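Local coordinates for protein multicopper oxidase (Pseudomonas thermotolerans, PDB 6VOW) that probably oxidises phenolic or related substrates as laccases do, passing electrons through its copper centres to reduce dioxygen to water, at residues H94-R99 with P389-G394; M436-V441 with G448-I453. All coordinates share one frame; numbering follows the deposited sequence.

From the N terminus, the chain first lays down strand 94-96 in a cupredoxin-like domain. Segment 389-394, on strand 388-392, follows segment 94-99 only after 289 intervening residues; contact 1 therefore closes a very long loop and joins the N-terminal and C-terminal copper-binding domains across their interface. Contact 2 opens afterwards and closes a short loop: six residues lie between 436-441 and 448-453, five of them helix 442-446. The two contacts are in series, neither nested nor crossed. Strands 388-392 and 433-439 are neighbours in one sheet, where the Pro389 O–His440 N and His391 N–His438 O pairs are probable hydrogen bonds. Both contacts reach the same Cu-O-Cu group, their centres about 10 Å apart.

Contact 1 (H94-R99 with P389-G394); sequences HWHGIR and PIHLHG. With CU (copper (II) ion), chain C; C2O (Cu-O-Cu linkage), chain B.
His94 and His391 meet at a single copper ion, each giving NE2 at 2.0 Å from the metal. They belong to two His-X-His motifs of the multicopper oxidase fold, one from each copper-binding domain, and the ion fits the type 2 site of the trinuclear cluster. The second histidine of each motif serves the Cu-O-Cu pair, which corresponds to type 3: His96 ND1 lies 2.1 Å from CU2, and His393 NE2 lies 2.2 Å from CU3. Two offset stacks cross the interface. The CE1 atoms of His94 and His393 each lie over a face of the other ring, toward its rim, with the planes at 16°. His391 CE1 lies over a face of the His96 ring, 3.0 Å from His96 NE2. These two side chains run tip to tip, and with CG of His391 anti to the backbone N (chi1 171°) its ring reaches both His96 and the copper, its NE2 edge meeting that of His94. Second-shell residues fix the rings' rotation. Asp105 accepts from His94 ND1 through its backbone O and from His393 ND1 through side-chain OD2, Asp413 OD1 bonds His96 NE2, and Thr414 OG1 bonds His391 ND1. Farther along both segments, Arg99 CB rests 3.9 Å from Gly394 O.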
ATOM      1  N   HIS A  94      -3.039  -9.186   6.101  1.00 40.16           N
ATOM      2  CA  HIS A  94      -1.645  -8.983   5.785  1.00 36.03           C
ATOM      3  C   HIS A  94      -1.288  -7.528   6.016  1.00 36.17           C
ATOM      4  O   HIS A  94      -2.081  -6.667   5.709  1.00 37.74           O
ATOM      5  CB  HIS A  94      -1.380  -9.375   4.333  1.00 39.35           C
ATOM      6  CG  HIS A  94      -0.070  -8.872   3.815  1.00 38.70           C
ATOM      7  ND1 HIS A  94       1.152  -9.394   4.191  1.00 42.02           N
ATOM      8  CD2 HIS A  94       0.196  -7.911   2.908  1.00 40.40           C
ATOM      9  CE1 HIS A  94       2.122  -8.708   3.598  1.00 36.08           C
ATOM     10  NE2 HIS A  94       1.558  -7.835   2.793  1.00 47.28           N
ATOM     11  N   TRP A  95      -0.112  -7.271   6.577  1.00 38.63           N
ATOM     12  CA  TRP A  95       0.229  -5.935   7.124  1.00 40.11           C
ATOM     13  C   TRP A  95       1.286  -5.425   6.183  1.00 41.07           C
ATOM     14  O   TRP A  95       2.531  -5.754   6.289  1.00 39.65           O
ATOM     15  CB  TRP A  95       0.693  -5.998   8.561  1.00 34.15           C
ATOM     16  CG  TRP A  95      -0.288  -6.653   9.408  1.00 30.68           C
ATOM     17  CD1 TRP A  95      -0.362  -7.969   9.690  1.00 34.59           C
ATOM     18  CD2 TRP A  95      -1.373  -6.028  10.104  1.00 33.70           C
ATOM     19  NE1 TRP A  95      -1.439  -8.221  10.494  1.00 34.20           N
ATOM     20  CE2 TRP A  95      -2.075  -7.054  10.787  1.00 33.61           C
ATOM     21  CE3 TRP A  95      -1.838  -4.712  10.206  1.00 36.75           C
ATOM     22  CZ2 TRP A  95      -3.228  -6.798  11.565  1.00 40.24           C
ATOM     23  CZ3 TRP A  95      -2.980  -4.445  11.020  1.00 40.11           C
ATOM     24  CH2 TRP A  95      -3.670  -5.485  11.661  1.00 37.51           C
ATOM     25  N   HIS A  96       0.735  -4.720   5.176  1.00 38.42           N
ATOM     26  CA  HIS A  96       1.479  -4.328   3.946  1.00 37.93           C
ATOM     27  C   HIS A  96       2.560  -3.366   4.330  1.00 32.84           C
ATOM     28  O   HIS A  96       2.279  -2.239   4.729  1.00 42.63           O
ATOM     29  CB  HIS A  96       0.540  -3.687   2.869  1.00 34.64           C
ATOM     30  CG  HIS A  96       1.266  -3.318   1.592  1.00 45.93           C
ATOM     31  ND1 HIS A  96       0.968  -3.855   0.360  1.00 49.34           N
ATOM     32  CD2 HIS A  96       2.313  -2.485   1.378  1.00 36.78           C
ATOM     33  CE1 HIS A  96       1.752  -3.335  -0.559  1.00 43.79           C
ATOM     34  NE2 HIS A  96       2.598  -2.520   0.045  1.00 48.48           N
ATOM     35  N   GLY A  97       3.799  -3.815   4.202  1.00 37.27           N
ATOM     36  CA  GLY A  97       4.980  -3.006   4.344  1.00 40.28           C
ATOM     37  C   GLY A  97       5.756  -3.276   5.659  1.00 44.98           C
ATOM     38  O   GLY A  97       6.922  -2.881   5.814  1.00 46.74           O
ATOM     39  N   ILE A  98       5.102  -3.929   6.601  1.00 39.57           N
ATOM     40  CA  ILE A  98       5.705  -4.181   7.889  1.00 37.23           C
ATOM     41  C   ILE A  98       6.648  -5.333   7.760  1.00 38.24           C
ATOM     42  O   ILE A  98       6.280  -6.374   7.302  1.00 41.22           O
ATOM     43  CB  ILE A  98       4.667  -4.522   8.996  1.00 36.27           C
ATOM     44  CG1 ILE A  98       3.620  -3.386   9.160  1.00 33.93           C
ATOM     45  CG2 ILE A  98       5.405  -4.810  10.329  1.00 46.87           C
ATOM     46  CD1 ILE A  98       4.253  -2.099   9.421  1.00 41.97           C
ATOM     47  N   ARG A  99       7.879  -5.141   8.195  1.00 42.42           N
ATOM     48  CA  ARG A  99       8.831  -6.237   8.361  1.00 50.00           C
ATOM     49  C   ARG A  99       8.525  -6.905   9.719  1.00 49.41           C
ATOM     50  O   ARG A  99       8.924  -6.474  10.743  1.00 57.38           O
ATOM     51  CB  ARG A  99      10.243  -5.701   8.308  1.00 50.65           C
ATOM     52  CG  ARG A  99      10.443  -4.787   7.114  1.00 49.28           C
ATOM     53  CD  ARG A  99      11.864  -4.288   7.054  1.00 60.19           C
ATOM     54  NE  ARG A  99      12.063  -3.269   8.087  1.00 59.78           N
ATOM     55  CZ  ARG A  99      13.111  -3.171   8.887  1.00 75.73           C
ATOM     56  NH1 ARG A  99      14.123  -4.049   8.827  1.00 84.63           N
ATOM     57  NH2 ARG A  99      13.151  -2.175   9.770  1.00 68.58           N
ATOM     58  N   PRO A 389       2.689  -2.659 -10.212  1.00 42.56           N
ATOM     59  CA  PRO A 389       3.261  -2.253  -8.879  1.00 46.10           C
ATOM     60  C   PRO A 389       3.734  -3.500  -8.146  1.00 45.98           C
ATOM     61  O   PRO A 389       2.932  -4.306  -7.592  1.00 43.56           O
ATOM     62  CB  PRO A 389       2.071  -1.601  -8.177  1.00 39.54           C
ATOM     63  CG  PRO A 389       0.912  -2.387  -8.741  1.00 45.10           C
ATOM     64  CD  PRO A 389       1.246  -2.497 -10.209  1.00 46.13           C
ATOM     65  N   ILE A 390       5.040  -3.691  -8.232  1.00 45.79           N
ATOM     66  CA  ILE A 390       5.591  -4.930  -7.840  1.00 42.84           C
ATOM     67  C   ILE A 390       5.967  -4.815  -6.413  1.00 51.27           C
ATOM     68  O   ILE A 390       6.799  -3.956  -6.040  1.00 50.76           O
ATOM     69  CB  ILE A 390       6.823  -5.273  -8.600  1.00 44.85           C
ATOM     70  CG1 ILE A 390       6.492  -5.431 -10.130  1.00 44.60           C
ATOM     71  CG2 ILE A 390       7.454  -6.546  -7.987  1.00 57.74           C
ATOM     72  CD1 ILE A 390       5.800  -6.680 -10.543  1.00 40.03           C
ATOM     73  N   HIS A 391       5.463  -5.755  -5.650  1.00 49.55           N
ATOM     74  CA  HIS A 391       5.600  -5.705  -4.202  1.00 44.86           C
ATOM     75  C   HIS A 391       6.281  -6.952  -3.607  1.00 45.41           C
ATOM     76  O   HIS A 391       6.086  -8.067  -4.073  1.00 51.95           O
ATOM     77  CB  HIS A 391       4.198  -5.515  -3.716  1.00 50.08           C
ATOM     78  CG  HIS A 391       4.053  -5.643  -2.263  1.00 54.08           C
ATOM     79  ND1 HIS A 391       4.533  -4.698  -1.385  1.00 58.09           N
ATOM     80  CD2 HIS A 391       3.433  -6.579  -1.512  1.00 47.43           C
ATOM     81  CE1 HIS A 391       4.251  -5.065  -0.147  1.00 46.43           C
ATOM     82  NE2 HIS A 391       3.581  -6.191  -0.201  1.00 37.43           N
ATOM     83  N   LEU A 392       7.109  -6.777  -2.599  1.00 39.37           N
ATOM     84  CA  LEU A 392       7.750  -7.907  -1.899  1.00 33.83           C
ATOM     85  C   LEU A 392       7.318  -7.864  -0.442  1.00 38.38           C
ATOM     86  O   LEU A 392       7.448  -6.850   0.193  1.00 44.00           O
ATOM     87  CB  LEU A 392       9.226  -7.714  -1.955  1.00 37.42           C
ATOM     88  CG  LEU A 392      10.070  -8.781  -1.341  1.00 42.23           C
ATOM     89  CD1 LEU A 392       9.693 -10.174  -1.902  1.00 45.08           C
ATOM     90  CD2 LEU A 392      11.477  -8.394  -1.642  1.00 49.08           C
ATOM     91  N   HIS A 393       6.842  -8.987   0.078  1.00 36.71           N
ATOM     92  CA  HIS A 393       6.586  -9.120   1.459  1.00 38.68           C
ATOM     93  C   HIS A 393       7.840  -9.249   2.245  1.00 44.31           C
ATOM     94  O   HIS A 393       8.895  -9.707   1.709  1.00 42.78           O
ATOM     95  CB  HIS A 393       5.947 -10.417   1.672  1.00 39.04           C
ATOM     96  CG  HIS A 393       4.581 -10.452   1.202  1.00 43.07           C
ATOM     97  ND1 HIS A 393       3.602 -11.145   1.865  1.00 50.18           N
ATOM     98  CD2 HIS A 393       3.990  -9.814   0.175  1.00 46.47           C
ATOM     99  CE1 HIS A 393       2.451 -10.935   1.270  1.00 52.40           C
ATOM    100  NE2 HIS A 393       2.675 -10.129   0.249  1.00 54.40           N
ATOM    101  N   GLY A 394       7.705  -8.897   3.531  1.00 44.16           N
ATOM    102  CA  GLY A 394       8.678  -9.302   4.531  1.00 51.87           C
ATOM    103  C   GLY A 394       9.875  -8.444   4.649  1.00 55.10           C
ATOM    104  O   GLY A 394      10.530  -8.492   5.663  1.00 45.49           O
TER
HETATM  105 CU    CU C 502       2.658  -6.998   1.345  1.00 48.19          CU
HETATM  106 CU2  C2O B 501      -0.524  -5.281   0.079  1.00 46.92          CU
HETATM  107 CU3  C2O B 501       0.905  -9.540  -0.900  1.00 49.24          CU
HETATM  108  O1  C2O B 501       0.284  -7.355  -0.528  1.00 42.25           O

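Contact 2 (M436-V441 with G448-I453); sequences MFHCHV and GLMAAI. With CU (copper (II) ion), chain D; C2O (Cu-O-Cu linkage), chain B.
The imidazole of His438 has the oxygen of the Cu-O-Cu group at its edge, in plane, and its NE2 lies 2.2 Å from CU3. Met450 approaches the same ring obliquely, SD 4.5 Å from the centroid and 43° off the normal. The His440 ring also presents an edge to the bridging oxygen, with NE2 serving CU2. Against the Phe437 ring, Ile453 CD1 packs obliquely, 3.6 Å from CD2, while Phe327 meets that ring edge-to-face.

His438 has CG between the backbone N and the carbonyl carbon (chi1 75°), and the ring's own turn about CB-CG brings ND1 to Cys439 O. The bond is 2.6 Å long and nearly straight, 168° at the hydrogen, although the donor stands above the carbonyl plane.

This is the His-Cys-His motif of multicopper oxidases: His438 and Cys439 end a strand that pairs antiparallel with 450-455 in the cupredoxin-like fold, and His440 follows it. Phe437 and Ala451 form a hydrogen-bonded pair, N to O in both directions, and Cys439 N bonds Leu449 O. Cys439 SG binds a separate copper ion at 2.2 Å, together with His388 and His444, as in a type 1 site, and also accepts from Val441 N. The motif thus joins the two copper centres directly, consistent with the family's known electron-transfer path.

Met450 lies alongside His438, its SD 4.3 Å from Met436 SD. An alanine here would probably open a gap beside the imidazole and leave Met436 SD without its sulfur neighbour. Leu449 CD2 presses on Cys439 CB at 3.3 Å, and the same methyl carbon stands 3.3 Å from the copper held by Cys439.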
ATOM      1  N   MET A 436       5.872 -13.714  -0.314  1.00 40.43           N
ATOM      2  CA  MET A 436       5.220 -13.389  -1.579  1.00 46.26           C
ATOM      3  C   MET A 436       5.818 -12.157  -2.243  1.00 47.35           C
ATOM      4  O   MET A 436       6.169 -11.141  -1.610  1.00 41.57           O
ATOM      5  CB  MET A 436       3.704 -13.156  -1.426  1.00 47.28           C
ATOM      6  CG  MET A 436       2.911 -14.286  -0.773  1.00 50.75           C
ATOM      7  SD  MET A 436       3.183 -15.916  -1.557  1.00 53.76           S
ATOM      8  CE  MET A 436       4.726 -16.481  -0.804  1.00 58.52           C
ATOM      9  N   PHE A 437       5.835 -12.274  -3.552  1.00 48.83           N
ATOM     10  CA  PHE A 437       6.430 -11.324  -4.441  1.00 47.99           C
ATOM     11  C   PHE A 437       5.512 -11.224  -5.627  1.00 47.86           C
ATOM     12  O   PHE A 437       5.347 -12.169  -6.351  1.00 48.66           O
ATOM     13  CB  PHE A 437       7.748 -11.847  -4.848  1.00 43.18           C
ATOM     14  CG  PHE A 437       8.503 -10.962  -5.745  1.00 47.99           C
ATOM     15  CD1 PHE A 437       8.626  -9.624  -5.497  1.00 50.30           C
ATOM     16  CD2 PHE A 437       9.204 -11.517  -6.814  1.00 56.33           C
ATOM     17  CE1 PHE A 437       9.383  -8.818  -6.329  1.00 52.27           C
ATOM     18  CE2 PHE A 437       9.992 -10.729  -7.638  1.00 53.54           C
ATOM     19  CZ  PHE A 437      10.079  -9.368  -7.386  1.00 56.79           C
ATOM     20  N   HIS A 438       4.840 -10.105  -5.725  1.00 38.60           N
ATOM     21  CA  HIS A 438       3.745 -10.041  -6.640  1.00 37.76           C
ATOM     22  C   HIS A 438       3.360  -8.617  -7.100  1.00 47.01           C
ATOM     23  O   HIS A 438       3.693  -7.566  -6.480  1.00 43.46           O
ATOM     24  CB  HIS A 438       2.560 -10.826  -6.067  1.00 43.63           C
ATOM     25  CG  HIS A 438       1.879 -10.103  -4.963  1.00 44.98           C
ATOM     26  ND1 HIS A 438       0.998  -9.083  -5.197  1.00 56.72           N
ATOM     27  CD2 HIS A 438       2.047 -10.151  -3.625  1.00 61.11           C
ATOM     28  CE1 HIS A 438       0.592  -8.574  -4.057  1.00 57.55           C
ATOM     29  NE2 HIS A 438       1.214  -9.206  -3.095  1.00 56.10           N
ATOM     30  N   CYS A 439       2.647  -8.579  -8.235  1.00 49.34           N
ATOM     31  CA  CYS A 439       2.117  -7.336  -8.708  1.00 43.28           C
ATOM     32  C   CYS A 439       0.961  -7.060  -7.775  1.00 42.65           C
ATOM     33  O   CYS A 439       0.196  -7.988  -7.401  1.00 38.81           O
ATOM     34  CB  CYS A 439       1.609  -7.408 -10.140  1.00 52.04           C
ATOM     35  SG  CYS A 439       0.620  -5.940 -10.523  1.00 46.27           S
ATOM     36  N   HIS A 440       0.828  -5.803  -7.374  1.00 41.37           N
ATOM     37  CA  HIS A 440      -0.255  -5.426  -6.425  1.00 38.86           C
ATOM     38  C   HIS A 440      -1.577  -4.914  -7.096  1.00 44.77           C
ATOM     39  O   HIS A 440      -2.483  -4.312  -6.442  1.00 46.07           O
ATOM     40  CB  HIS A 440       0.316  -4.493  -5.367  1.00 37.65           C
ATOM     41  CG  HIS A 440      -0.281  -4.742  -4.003  1.00 42.87           C
ATOM     42  ND1 HIS A 440      -1.592  -4.424  -3.716  1.00 50.51           N
ATOM     43  CD2 HIS A 440       0.213  -5.366  -2.901  1.00 46.22           C
ATOM     44  CE1 HIS A 440      -1.869  -4.827  -2.486  1.00 54.48           C
ATOM     45  NE2 HIS A 440      -0.783  -5.377  -1.962  1.00 53.08           N
ATOM     46  N   VAL A 441      -1.683  -5.172  -8.411  1.00 44.24           N
ATOM     47  CA  VAL A 441      -2.931  -4.997  -9.156  1.00 42.40           C
ATOM     48  C   VAL A 441      -3.480  -6.356  -8.893  1.00 43.37           C
ATOM     49  O   VAL A 441      -2.853  -7.391  -9.282  1.00 45.01           O
ATOM     50  CB  VAL A 441      -2.714  -4.732 -10.659  1.00 45.87           C
ATOM     51  CG1 VAL A 441      -4.010  -4.876 -11.422  1.00 44.64           C
ATOM     52  CG2 VAL A 441      -2.203  -3.294 -10.881  1.00 40.66           C
ATOM     53  N   GLY A 448      -1.957 -14.898 -11.952  1.00 52.63           N
ATOM     54  CA  GLY A 448      -0.617 -15.425 -12.205  1.00 49.56           C
ATOM     55  C   GLY A 448       0.639 -14.640 -11.793  1.00 55.14           C
ATOM     56  O   GLY A 448       1.732 -15.226 -11.720  1.00 49.04           O
ATOM     57  N   LEU A 449       0.529 -13.337 -11.541  1.00 56.02           N
ATOM     58  CA  LEU A 449       1.726 -12.505 -11.364  1.00 49.02           C
ATOM     59  C   LEU A 449       2.139 -12.477  -9.887  1.00 52.66           C
ATOM     60  O   LEU A 449       2.049 -11.459  -9.190  1.00 47.70           O
ATOM     61  CB  LEU A 449       1.462 -11.112 -11.913  1.00 46.44           C
ATOM     62  CG  LEU A 449       2.642 -10.233 -12.279  1.00 65.24           C
ATOM     63  CD1 LEU A 449       3.637 -11.023 -13.129  1.00 73.61           C
ATOM     64  CD2 LEU A 449       2.132  -8.988 -13.021  1.00 68.15           C
ATOM     65  N   MET A 450       2.600 -13.637  -9.420  1.00 44.85           N
ATOM     66  CA  MET A 450       3.009 -13.805  -8.066  1.00 48.71           C
ATOM     67  C   MET A 450       3.993 -14.940  -7.996  1.00 57.54           C
ATOM     68  O   MET A 450       3.921 -15.921  -8.765  1.00 53.52           O
ATOM     69  CB  MET A 450       1.836 -14.027  -7.150  1.00 44.83           C
ATOM     70  CG  MET A 450       2.170 -14.434  -5.735  1.00 55.44           C
ATOM     71  SD  MET A 450       0.893 -13.922  -4.574  1.00 62.56           S
ATOM     72  CE  MET A 450      -0.454 -15.095  -4.743  1.00 68.99           C
ATOM     73  N   ALA A 451       4.944 -14.774  -7.108  1.00 56.48           N
ATOM     74  CA  ALA A 451       5.842 -15.829  -6.817  1.00 49.79           C
ATOM     75  C   ALA A 451       6.180 -15.764  -5.349  1.00 51.44           C
ATOM     76  O   ALA A 451       5.720 -14.895  -4.605  1.00 52.41           O
ATOM     77  CB  ALA A 451       7.055 -15.666  -7.664  1.00 55.05           C
ATOM     78  N   ALA A 452       6.944 -16.735  -4.920  1.00 53.91           N
ATOM     79  CA  ALA A 452       7.366 -16.823  -3.560  1.00 51.50           C
ATOM     80  C   ALA A 452       8.903 -16.889  -3.547  1.00 53.85           C
ATOM     81  O   ALA A 452       9.529 -17.579  -4.370  1.00 55.70           O
ATOM     82  CB  ALA A 452       6.738 -18.043  -2.911  1.00 51.61           C
ATOM     83  N   ILE A 453       9.499 -16.100  -2.651  1.00 56.73           N
ATOM     84  CA  ILE A 453      10.955 -16.055  -2.459  1.00 48.85           C
ATOM     85  C   ILE A 453      11.205 -16.554  -1.055  1.00 56.56           C
ATOM     86  O   ILE A 453      10.753 -15.918  -0.078  1.00 66.21           O
ATOM     87  CB  ILE A 453      11.494 -14.640  -2.597  1.00 56.48           C
ATOM     88  CG1 ILE A 453      11.362 -14.191  -4.064  1.00 51.09           C
ATOM     89  CG2 ILE A 453      12.934 -14.575  -2.081  1.00 56.57           C
ATOM     90  CD1 ILE A 453      11.404 -12.717  -4.225  1.00 62.89           C
TER
HETATM   91 CU    CU D 503       0.512  -6.086 -12.732  1.00 51.46          CU
HETATM   92 CU2  C2O B 501      -0.524  -5.281   0.079  1.00 46.92          CU
HETATM   93 CU3  C2O B 501       0.905  -9.540  -0.900  1.00 49.24          CU
HETATM   94  O1  C2O B 501       0.284  -7.355  -0.528  1.00 42.25           O